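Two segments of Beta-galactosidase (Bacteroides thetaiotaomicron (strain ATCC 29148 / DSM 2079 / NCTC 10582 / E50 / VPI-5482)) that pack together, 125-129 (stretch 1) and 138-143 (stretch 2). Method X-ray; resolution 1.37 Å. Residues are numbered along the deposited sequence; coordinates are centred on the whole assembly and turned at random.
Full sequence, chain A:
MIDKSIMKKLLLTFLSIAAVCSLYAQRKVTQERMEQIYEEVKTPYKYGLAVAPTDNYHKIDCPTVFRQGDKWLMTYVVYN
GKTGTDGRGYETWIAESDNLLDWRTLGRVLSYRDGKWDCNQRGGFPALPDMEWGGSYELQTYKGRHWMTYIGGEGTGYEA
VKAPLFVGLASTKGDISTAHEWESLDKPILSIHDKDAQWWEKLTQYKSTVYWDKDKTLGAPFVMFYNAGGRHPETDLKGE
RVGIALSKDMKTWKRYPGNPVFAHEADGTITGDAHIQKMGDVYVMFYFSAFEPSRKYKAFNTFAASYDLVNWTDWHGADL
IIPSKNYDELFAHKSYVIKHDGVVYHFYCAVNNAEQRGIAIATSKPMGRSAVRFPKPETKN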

# COMPACT_ATOMS: atom_id res chain seq x y z
N PHE A 125 0.80 7.75 1.05
CA PHE A 125 0.07 6.77 1.81
C PHE A 125 -0.36 7.42 3.13
O PHE A 125 0.40 7.59 4.08
CB PHE A 125 0.87 5.52 2.10
CG PHE A 125 1.61 4.99 0.91
CD1 PHE A 125 0.97 4.31 -0.10
CD2 PHE A 125 2.96 5.23 0.80
CE1 PHE A 125 1.68 3.85 -1.21
CE2 PHE A 125 3.69 4.78 -0.29
CZ PHE A 125 3.04 4.10 -1.31
N PRO A 126 -1.60 7.88 3.22
CA PRO A 126 -1.99 8.49 4.48
C PRO A 126 -1.65 7.65 5.72
O PRO A 126 -1.58 6.41 5.65
CB PRO A 126 -3.50 8.65 4.30
CG PRO A 126 -3.64 8.93 2.86
CD PRO A 126 -2.61 8.08 2.17
N ALA A 127 -1.43 8.37 6.82
CA ALA A 127 -0.98 7.80 8.07
C ALA A 127 -2.00 7.91 9.17
O ALA A 127 -2.99 8.66 9.07
CB ALA A 127 0.30 8.49 8.50
N LEU A 128 -1.78 7.14 10.21
CA LEU A 128 -2.56 7.10 11.40
C LEU A 128 -4.04 6.74 11.12
O LEU A 128 -4.95 7.36 11.68
CB LEU A 128 -2.47 8.44 12.14
CG LEU A 128 -1.08 9.08 12.28
CD1 LEU A 128 -1.17 10.29 13.19
CD2 LEU A 128 -0.02 8.11 12.79
N PRO A 129 -4.26 5.70 10.29
CA PRO A 129 -5.65 5.28 10.08
C PRO A 129 -6.21 4.64 11.36
O PRO A 129 -5.44 4.01 12.10
CB PRO A 129 -5.52 4.21 8.99
CG PRO A 129 -4.15 3.61 9.28
CD PRO A 129 -3.29 4.78 9.65
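Stretch 2, residues 138-143: ELQTYK

Two short segments of one chain can be held side by side by very few polar links when one carbonyl, one glutamine and one water are well placed, and the contact between 125-129 and 138-143 of this β-galactosidase is such a case: a single antiparallel backbone bridge, flanked by leucine and proline side chains. F125 and P126 belong to a strand that begins earlier in the chain; L128 and P129 are loop; stretch 2 has no regular helix or strand, yet its backbone from E138 to Y142 is extended, with every phi between -85° and -146° and every psi between 127° and 157°. The chains run in opposite directions, so that P129 lies by L139, the CA atoms 4.4 Å apart, and L128 lies by Q140, with 5.4 Å between their CA atoms.

The polar centre is the carbonyl of L128. Q140 N donates to L128 O at 2.8 Å, and Q140 NE2 reaches the same L128 O at 3.2 Å with a nearly straight N-H···O angle of 162°. One acceptor thus serves both the main chain and the side chain of a single residue: Q140, m at chi1 and t at chi2, sets its side-chain amide within reach of the oxygen its own backbone already binds. L128 itself has a positive phi, 59°, with psi 46°, a left-handed conformation that interrupts the extended run of stretch 1.

At the carbonyl of the same residue, Q140, the backbones are joined less directly. A127 O and Q140 O stand 4.5 Å apart, two acceptors that cannot bond to each other; water 1 resolves the mismatch by donating to A127 O at 2.8 Å and to Q140 O at 2.7 Å. It supplies the hydrogens that neither carbonyl has.

Apolar side chains fill in around this framework. The CA-to-CB bond of L139 points sideways, but the end of the side chain comes nearer to stretch 1, where it packs against two prolines: L139 CD1 lies 3.7 Å from P126 CB, while L139 CD2 is 4.0 Å from P126 CB and 4.2 Å from P129 CB. L128 points toward stretch 2, its chi1 in the m well and chi2 in t, and sets L128 CD1 3.9 Å from Y142 CB. Beyond that carbon the tyrosine leads away, and Y142 OH accepts a hydrogen bond from K143 NZ at 3.0 Å, within stretch 2. The contact buries 334 Å² in all, with L128 and L139 the most extensively covered residues, a modest area organised around one carbonyl oxygen.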

# COMPACT_ATOMS: atom_id res chain seq x y z
N GLU A 138 -11.63 6.33 9.75
CA GLU A 138 -11.19 7.70 9.75
C GLU A 138 -9.65 7.70 9.89
O GLU A 138 -9.02 6.73 10.34
CB GLU A 138 -11.88 8.49 10.85
CG GLU A 138 -13.40 8.50 10.68
CD GLU A 138 -14.13 9.25 11.76
OE1 GLU A 138 -13.46 9.89 12.61
OE2 GLU A 138 -15.39 9.24 11.74
N LEU A 139 -9.06 8.79 9.44
CA LEU A 139 -7.66 9.12 9.70
C LEU A 139 -7.60 9.92 10.98
O LEU A 139 -8.48 10.73 11.23
CB LEU A 139 -7.08 9.94 8.57
CG LEU A 139 -6.89 9.34 7.19
CD1 LEU A 139 -6.07 10.31 6.36
CD2 LEU A 139 -6.23 7.97 7.21
N GLN A 140 -6.57 9.69 11.79
CA GLN A 140 -6.48 10.35 13.08
C GLN A 140 -5.52 11.52 12.97
O GLN A 140 -4.64 11.53 12.10
CB GLN A 140 -6.03 9.35 14.13
CG GLN A 140 -7.04 8.25 14.32
CD GLN A 140 -6.55 7.13 15.19
OE1 GLN A 140 -7.05 6.93 16.29
NE2 GLN A 140 -5.58 6.38 14.69
N THR A 141 -5.72 12.52 13.81
CA THR A 141 -4.83 13.67 13.87
C THR A 141 -3.82 13.53 15.01
O THR A 141 -4.04 12.84 16.02
CB THR A 141 -5.60 14.99 14.06
OG1 THR A 141 -6.23 14.99 15.34
CG2 THR A 141 -6.63 15.20 12.98
N TYR A 142 -2.72 14.24 14.82
CA TYR A 142 -1.66 14.36 15.81
C TYR A 142 -1.10 15.77 15.66
O TYR A 142 -0.76 16.18 14.55
CB TYR A 142 -0.60 13.28 15.58
CG TYR A 142 0.69 13.46 16.38
CD1 TYR A 142 0.72 13.33 17.76
CD2 TYR A 142 1.88 13.77 15.73
CE1 TYR A 142 1.90 13.48 18.49
CE2 TYR A 142 3.06 13.94 16.44
CZ TYR A 142 3.07 13.80 17.82
OH TYR A 142 4.28 13.95 18.52
N LYS A 143 -1.06 16.51 16.77
CA LYS A 143 -0.60 17.90 16.82
C LYS A 143 -1.40 18.76 15.85
O LYS A 143 -0.86 19.67 15.20
CB LYS A 143 0.91 17.98 16.57
CG LYS A 143 1.70 17.30 17.69
CD LYS A 143 2.88 18.12 18.18
CE LYS A 143 4.18 17.76 17.48
NZ LYS A 143 5.00 16.84 18.33
O HOH W 1 -3.43 11.31 9.66